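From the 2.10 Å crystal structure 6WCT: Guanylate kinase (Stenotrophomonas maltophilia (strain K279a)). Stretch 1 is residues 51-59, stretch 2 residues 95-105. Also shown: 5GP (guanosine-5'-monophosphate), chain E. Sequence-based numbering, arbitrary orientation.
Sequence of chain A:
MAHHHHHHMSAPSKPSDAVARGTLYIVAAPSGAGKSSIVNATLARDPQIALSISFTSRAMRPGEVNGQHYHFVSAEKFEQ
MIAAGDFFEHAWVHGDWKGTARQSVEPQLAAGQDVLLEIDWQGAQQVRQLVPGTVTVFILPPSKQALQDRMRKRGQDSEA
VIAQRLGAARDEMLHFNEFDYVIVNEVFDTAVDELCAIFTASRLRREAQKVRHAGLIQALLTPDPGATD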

ATOM      1  N   LEU A  51      13.231 -14.087  -4.000  1.00 39.61           N
ATOM      2  CA  LEU A  51      12.216 -15.121  -4.079  1.00 39.13           C
ATOM      3  C   LEU A  51      12.685 -16.394  -3.379  1.00 37.57           C
ATOM      4  O   LEU A  51      13.869 -16.725  -3.382  1.00 37.19           O
ATOM      5  CB  LEU A  51      11.906 -15.400  -5.553  1.00 36.75           C
ATOM      6  CG  LEU A  51      10.894 -16.468  -5.929  1.00 47.30           C
ATOM      7  CD1 LEU A  51       9.534 -16.217  -5.251  1.00 52.01           C
ATOM      8  CD2 LEU A  51      10.764 -16.492  -7.431  1.00 40.28           C
ATOM      9  N   SER A  52      11.750 -17.109  -2.777  1.00 43.91           N
ATOM     10  CA  SER A  52      12.044 -18.375  -2.116  1.00 43.97           C
ATOM     11  C   SER A  52      11.523 -19.547  -2.946  1.00 34.57           C
ATOM     12  O   SER A  52      10.413 -19.502  -3.471  1.00 33.47           O
ATOM     13  CB  SER A  52      11.421 -18.411  -0.721  1.00 37.63           C
ATOM     14  OG  SER A  52      11.488 -19.710  -0.189  1.00 44.27           O
ATOM     15  N   ILE A  53      12.314 -20.605  -3.045  1.00 38.01           N
ATOM     16  CA  ILE A  53      11.906 -21.837  -3.715  1.00 34.45           C
ATOM     17  C   ILE A  53      11.384 -22.812  -2.661  1.00 37.18           C
ATOM     18  O   ILE A  53      12.126 -23.220  -1.758  1.00 37.61           O
ATOM     19  CB  ILE A  53      13.062 -22.455  -4.508  1.00 36.94           C
ATOM     20  CG1 ILE A  53      13.667 -21.428  -5.469  1.00 43.74           C
ATOM     21  CG2 ILE A  53      12.573 -23.715  -5.253  1.00 41.86           C
ATOM     22  CD1 ILE A  53      12.689 -20.911  -6.474  1.00 48.69           C
ATOM     23  N   SER A  54      10.112 -23.176  -2.767  1.00 33.38           N
ATOM     24  CA  SER A  54       9.483 -24.073  -1.812  1.00 35.53           C
ATOM     25  C   SER A  54       9.906 -25.522  -2.043  1.00 31.95           C
ATOM     26  O   SER A  54      10.379 -25.901  -3.117  1.00 32.58           O
ATOM     27  CB  SER A  54       7.955 -23.979  -1.918  1.00 33.48           C
ATOM     28  OG  SER A  54       7.497 -22.692  -1.560  1.00 40.30           O
ATOM     29  N   PHE A  55       9.762 -26.322  -0.991  1.00 35.48           N
ATOM     30  CA  PHE A  55       9.816 -27.776  -1.042  1.00 40.87           C
ATOM     31  C   PHE A  55       8.401 -28.318  -1.227  1.00 40.50           C
ATOM     32  O   PHE A  55       7.430 -27.710  -0.780  1.00 38.27           O
ATOM     33  CB  PHE A  55      10.426 -28.343   0.249  1.00 37.96           C
ATOM     34  CG  PHE A  55      11.921 -28.217   0.314  1.00 40.88           C
ATOM     35  CD1 PHE A  55      12.516 -27.007   0.638  1.00 37.98           C
ATOM     36  CD2 PHE A  55      12.728 -29.299   0.030  1.00 39.98           C
ATOM     37  CE1 PHE A  55      13.877 -26.879   0.666  1.00 39.14           C
ATOM     38  CE2 PHE A  55      14.099 -29.183   0.066  1.00 40.12           C
ATOM     39  CZ  PHE A  55      14.672 -27.964   0.370  1.00 41.05           C
ATOM     40  N   THR A  56       8.281 -29.453  -1.918  1.00 34.98           N
ATOM     41  CA  THR A  56       6.989 -30.112  -2.038  1.00 35.55           C
ATOM     42  C   THR A  56       7.224 -31.592  -2.249  1.00 40.30           C
ATOM     43  O   THR A  56       8.205 -31.989  -2.881  1.00 37.25           O
ATOM     44  CB  THR A  56       6.151 -29.563  -3.201  1.00 40.81           C
ATOM     45  OG1 THR A  56       4.850 -30.144  -3.171  1.00 48.49           O
ATOM     46  CG2 THR A  56       6.786 -29.936  -4.536  1.00 35.00           C
ATOM     47  N   SER A  57       6.319 -32.409  -1.710  1.00 40.91           N
ATOM     48  CA  SER A  57       6.351 -33.836  -1.978  1.00 43.14           C
ATOM     49  C   SER A  57       5.384 -34.236  -3.079  1.00 46.32           C
ATOM     50  O   SER A  57       5.285 -35.424  -3.390  1.00 48.34           O
ATOM     51  CB  SER A  57       6.064 -34.637  -0.702  1.00 44.08           C
ATOM     52  OG  SER A  57       4.730 -34.422  -0.249  1.00 62.89           O
ATOM     53  N   ARG A  58       4.652 -33.285  -3.655  1.00 45.95           N
ATOM     54  CA  ARG A  58       3.779 -33.621  -4.767  1.00 48.13           C
ATOM     55  C   ARG A  58       4.610 -33.998  -5.991  1.00 50.33           C
ATOM     56  O   ARG A  58       5.783 -33.631  -6.123  1.00 44.87           O
ATOM     57  CB  ARG A  58       2.818 -32.472  -5.086  1.00 39.60           C
ATOM     58  CG  ARG A  58       3.377 -31.316  -5.916  1.00 43.68           C
ATOM     59  CD  ARG A  58       2.245 -30.799  -6.798  1.00 45.41           C
ATOM     60  NE  ARG A  58       2.408 -29.448  -7.333  1.00 42.43           N
ATOM     61  CZ  ARG A  58       3.163 -29.156  -8.384  1.00 39.58           C
ATOM     62  NH1 ARG A  58       3.861 -30.113  -8.987  1.00 41.23           N
ATOM     63  NH2 ARG A  58       3.228 -27.911  -8.832  1.00 33.79           N
ATOM     64  N   ALA A  59       4.002 -34.791  -6.867  1.00 50.20           N
ATOM     65  CA  ALA A  59       4.673 -35.234  -8.081  1.00 52.49           C
ATOM     66  C   ALA A  59       4.892 -34.066  -9.037  1.00 51.38           C
ATOM     67  O   ALA A  59       4.093 -33.134  -9.110  1.00 50.62           O
ATOM     68  CB  ALA A  59       3.864 -36.340  -8.769  1.00 49.97           C
ATOM     69  N   GLY A  95      -3.592 -32.366  -0.636  1.00 61.71           N
ATOM     70  CA  GLY A  95      -3.134 -33.741  -0.504  1.00 61.29           C
ATOM     71  C   GLY A  95      -1.652 -33.994  -0.690  1.00 63.89           C
ATOM     72  O   GLY A  95      -1.255 -35.148  -0.878  1.00 61.50           O
ATOM     73  N   ASP A  96      -0.813 -32.962  -0.595  1.00 61.44           N
ATOM     74  CA  ASP A  96       0.634 -33.142  -0.593  1.00 54.56           C
ATOM     75  C   ASP A  96       1.249 -32.086   0.310  1.00 46.64           C
ATOM     76  O   ASP A  96       0.621 -31.080   0.634  1.00 54.06           O
ATOM     77  CB  ASP A  96       1.230 -33.032  -2.002  1.00 56.88           C
ATOM     78  CG  ASP A  96       0.921 -34.238  -2.875  1.00 67.70           C
ATOM     79  OD1 ASP A  96       1.510 -35.328  -2.651  1.00 58.75           O
ATOM     80  OD2 ASP A  96       0.076 -34.085  -3.791  1.00 72.05           O
ATOM     81  N   TRP A  97       2.492 -32.327   0.705  1.00 43.46           N
ATOM     82  CA  TRP A  97       3.233 -31.383   1.530  1.00 48.88           C
ATOM     83  C   TRP A  97       3.783 -30.218   0.707  1.00 48.19           C
ATOM     84  O   TRP A  97       4.282 -30.401  -0.406  1.00 47.08           O
ATOM     85  CB  TRP A  97       4.395 -32.090   2.214  1.00 55.78           C
ATOM     86  CG  TRP A  97       3.989 -33.051   3.279  1.00 63.54           C
ATOM     87  CD1 TRP A  97       4.204 -34.403   3.289  1.00 63.76           C
ATOM     88  CD2 TRP A  97       3.303 -32.745   4.494  1.00 69.89           C
ATOM     89  NE1 TRP A  97       3.692 -34.952   4.434  1.00 69.40           N
ATOM     90  CE2 TRP A  97       3.133 -33.957   5.193  1.00 75.83           C
ATOM     91  CE3 TRP A  97       2.811 -31.564   5.060  1.00 71.23           C
ATOM     92  CZ2 TRP A  97       2.490 -34.023   6.429  1.00 86.28           C
ATOM     93  CZ3 TRP A  97       2.176 -31.630   6.286  1.00 79.22           C
ATOM     94  CH2 TRP A  97       2.020 -32.852   6.958  1.00 86.83           C
ATOM     95  N   LYS A  98       3.716 -29.023   1.280  1.00 46.30           N
ATOM     96  CA  LYS A  98       4.376 -27.836   0.762  1.00 43.59           C
ATOM     97  C   LYS A  98       5.050 -27.128   1.929  1.00 44.14           C
ATOM     98  O   LYS A  98       4.563 -27.173   3.059  1.00 50.66           O
ATOM     99  CB  LYS A  98       3.384 -26.888   0.070  1.00 38.51           C
ATOM    100  CG  LYS A  98       2.757 -27.442  -1.201  1.00 42.51           C
ATOM    101  CD  LYS A  98       3.466 -26.934  -2.437  1.00 40.68           C
ATOM    102  CE  LYS A  98       3.045 -27.725  -3.664  1.00 43.57           C
ATOM    103  NZ  LYS A  98       1.744 -27.266  -4.205  1.00 44.83           N
ATOM    104  N   GLY A  99       6.188 -26.499   1.658  1.00 39.41           N
ATOM    105  CA  GLY A  99       6.936 -25.882   2.730  1.00 42.94           C
ATOM    106  C   GLY A  99       8.028 -24.908   2.333  1.00 47.56           C
ATOM    107  O   GLY A  99       8.722 -25.074   1.320  1.00 45.35           O
ATOM    108  N   THR A 100       8.192 -23.886   3.165  1.00 44.96           N
ATOM    109  CA  THR A 100       9.277 -22.926   3.053  1.00 39.43           C
ATOM    110  C   THR A 100      10.358 -23.349   4.034  1.00 46.66           C
ATOM    111  O   THR A 100      10.110 -23.394   5.244  1.00 47.93           O
ATOM    112  CB  THR A 100       8.804 -21.514   3.400  1.00 42.27           C
ATOM    113  OG1 THR A 100       7.745 -21.116   2.527  1.00 39.54           O
ATOM    114  CG2 THR A 100       9.951 -20.539   3.288  1.00 43.67           C
ATOM    115  N   ALA A 101      11.547 -23.662   3.521  1.00 50.21           N
ATOM    116  CA  ALA A 101      12.634 -24.061   4.399  1.00 51.14           C
ATOM    117  C   ALA A 101      13.075 -22.881   5.243  1.00 53.83           C
ATOM    118  O   ALA A 101      13.141 -21.742   4.764  1.00 55.29           O
ATOM    119  CB  ALA A 101      13.831 -24.598   3.608  1.00 47.56           C
ATOM    120  N   ARG A 102      13.376 -23.173   6.511  1.00 54.26           N
ATOM    121  CA  ARG A 102      13.874 -22.165   7.431  1.00 51.09           C
ATOM    122  C   ARG A 102      15.053 -21.417   6.830  1.00 58.91           C
ATOM    123  O   ARG A 102      15.125 -20.187   6.904  1.00 61.47           O
ATOM    124  CB  ARG A 102      14.291 -22.853   8.733  1.00 65.53           C
ATOM    125  CG  ARG A 102      14.090 -22.041   9.977  1.00 76.11           C
ATOM    126  CD  ARG A 102      14.294 -22.888  11.235  1.00 86.03           C
ATOM    127  NE  ARG A 102      13.188 -23.815  11.466  1.00 88.80           N
ATOM    128  CZ  ARG A 102      11.992 -23.462  11.922  1.00 90.63           C
ATOM    129  NH1 ARG A 102      11.730 -22.192  12.199  1.00 96.21           N
ATOM    130  NH2 ARG A 102      11.052 -24.382  12.099  1.00 89.59           N
ATOM    131  N   GLN A 103      15.977 -22.151   6.201  1.00 63.37           N
ATOM    132  CA  GLN A 103      17.173 -21.588   5.583  1.00 61.99           C
ATOM    133  C   GLN A 103      16.867 -20.642   4.425  1.00 59.35           C
ATOM    134  O   GLN A 103      17.784 -19.959   3.954  1.00 59.27           O
ATOM    135  CB  GLN A 103      18.091 -22.722   5.101  1.00 55.79           C
ATOM    136  N   SER A 104      15.633 -20.617   3.917  1.00 60.36           N
ATOM    137  CA  SER A 104      15.297 -19.731   2.805  1.00 65.69           C
ATOM    138  C   SER A 104      14.796 -18.357   3.238  1.00 65.73           C
ATOM    139  O   SER A 104      14.700 -17.459   2.394  1.00 59.07           O
ATOM    140  CB  SER A 104      14.217 -20.363   1.919  1.00 65.75           C
ATOM    141  OG  SER A 104      14.639 -21.591   1.365  1.00 72.31           O
ATOM    142  N   VAL A 105      14.507 -18.153   4.523  1.00 64.44           N
ATOM    143  CA  VAL A 105      13.803 -16.947   4.950  1.00 63.95           C
ATOM    144  C   VAL A 105      14.478 -16.317   6.155  1.00 69.05           C
ATOM    145  O   VAL A 105      14.872 -15.146   6.117  1.00 61.51           O
ATOM    146  CB  VAL A 105      12.328 -17.247   5.272  1.00 61.48           C
ATOM    147  CG1 VAL A 105      11.655 -16.023   5.883  1.00 70.00           C
ATOM    148  CG2 VAL A 105      11.612 -17.627   4.031  1.00 64.25           C
TER
HETATM  149  P   5GP E 301       0.789 -25.954  -6.967  1.00 45.26           P
HETATM  150  O1P 5GP E 301       2.159 -25.571  -7.468  1.00 47.58           O
HETATM  151  O2P 5GP E 301      -0.316 -25.941  -8.023  1.00 42.03           O
HETATM  152  O3P 5GP E 301       0.737 -27.261  -6.216  1.00 37.46           O
HETATM  153  O5' 5GP E 301       0.385 -24.905  -5.864  1.00 45.44           O
HETATM  154  C5' 5GP E 301      -0.640 -25.196  -4.936  1.00 35.42           C
HETATM  155  C4' 5GP E 301      -0.669 -24.155  -3.859  1.00 37.04           C
HETATM  156  O4' 5GP E 301       0.422 -24.404  -2.934  1.00 34.54           O
HETATM  157  C3' 5GP E 301      -0.474 -22.713  -4.365  1.00 39.14           C
HETATM  158  O3' 5GP E 301      -1.375 -21.836  -3.701  1.00 41.08           O
HETATM  159  C2' 5GP E 301       0.935 -22.373  -3.904  1.00 34.27           C
HETATM  160  O2' 5GP E 301       1.170 -21.001  -3.678  1.00 35.85           O
HETATM  161  C1' 5GP E 301       1.019 -23.177  -2.621  1.00 33.24           C
HETATM  162  N9  5GP E 301       2.377 -23.397  -2.155  1.00 40.19           N
HETATM  163  C8  5GP E 301       3.514 -23.371  -2.920  1.00 42.51           C
HETATM  164  N7  5GP E 301       4.612 -23.397  -2.212  1.00 41.96           N
HETATM  165  C5  5GP E 301       4.171 -23.460  -0.900  1.00 40.98           C
HETATM  166  C6  5GP E 301       4.888 -23.459   0.309  1.00 41.09           C
HETATM  167  O6  5GP E 301       6.110 -23.402   0.434  1.00 42.84           O
HETATM  168  N1  5GP E 301       4.055 -23.480   1.415  1.00 43.21           N
HETATM  169  C2  5GP E 301       2.683 -23.497   1.365  1.00 48.14           C
HETATM  170  N2  5GP E 301       2.027 -23.489   2.532  1.00 42.17           N
HETATM  171  N3  5GP E 301       1.997 -23.500   0.226  1.00 40.25           N
HETATM  172  C4  5GP E 301       2.793 -23.475  -0.855  1.00 38.75           C
HETATM  173  O   HOH W   1       8.694 -20.629   0.093  1.00 33.68           O
HETATM  174  O   HOH W   2      12.189 -22.837   0.700  1.00 60.22           O
HETATM  175  O   HOH W   3      14.917 -20.833  -1.721  1.00 46.19           O
HETATM  176  O   HOH W   4       1.205 -35.779  -6.280  1.00 51.48           O

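Residues 51-59 and 95-105 of guanylate kinase run antiparallel and bury 597 Å² between them, joined by a short backbone ladder at the centre and by water and side-chain contacts toward the ends. Leu51 points away and takes no part. Ser52 turns its side chain toward stretch 2, where OG lies 3.5 Å from CB of Ser104; no direct hydrogen bond joins the stretches here; waters do. One water joins Ser52 OG (3.0 Å), Ser54 OG (2.9 Å) and Thr100 OG1 (2.7 Å), donating to the last two. A second accepts from Ala101 N (3.0 Å), donates to Ile53 O (2.5 Å) and bonds Ser104 OG (2.8 Å), while a third links Ile53 N (2.9 Å) to Ser104 OG (3.2 Å). The Ile53 CA-to-CB bond points away, and its backbone N and O carry the water contacts. Ser54, buried, packs its CA 3.4 Å from Gly99 O, and its small hydroxyl donates from OG to O6 of the bound GMP at 2.5 Å.

At Phe55 the strands pair directly: Phe55 N donates to Gly99 O (2.8 Å) and Gly99 N to Phe55 O (3.0 Å). Gly99 offers no side chain on the sheet face that carries the Phe55 ring, and its carbonyl oxygen lies at the ring edge; farther along, Phe55 CE1 meets the Ala101 methyl, CB, at 3.7 Å, a small apolar contact. Thr56 and Lys98 form the next, non-hydrogen-bonded pair, with both side chains on the other face. Thr56 OG1 donates to Trp97 O (2.8 Å) and accepts from Arg58 N (3.2 Å), so one buried hydroxyl ties the strands together and steadies the turn beyond.

Trp97 O also receives Ser57 N (3.1 Å), and Ser57, with chi1 in p, brings OG within 3.2 Å of Trp97 N, which donates to it. The serine thus stands in for a backbone acceptor as the ladder ends; the Trp97 side chain leads away at its tip. Arg58 lays its CB 3.4 Å from CG of Asp96, then extends to the nucleotide phosphate, where NH2 donates to 5GP O1P at 2.9 Å. Its NE lies 3.9 Å from Lys98 NZ, whose position is less certain. Arg58 NH1 also donates to Ala59 O (3.0 Å), tying the side chain to the backbone of the next residue. Exposed Ala59 makes no direct contact with stretch 2, but a water accepts from its N (3.0 Å) and donates to Asp96 OD2 (3.2 Å), closing the contact.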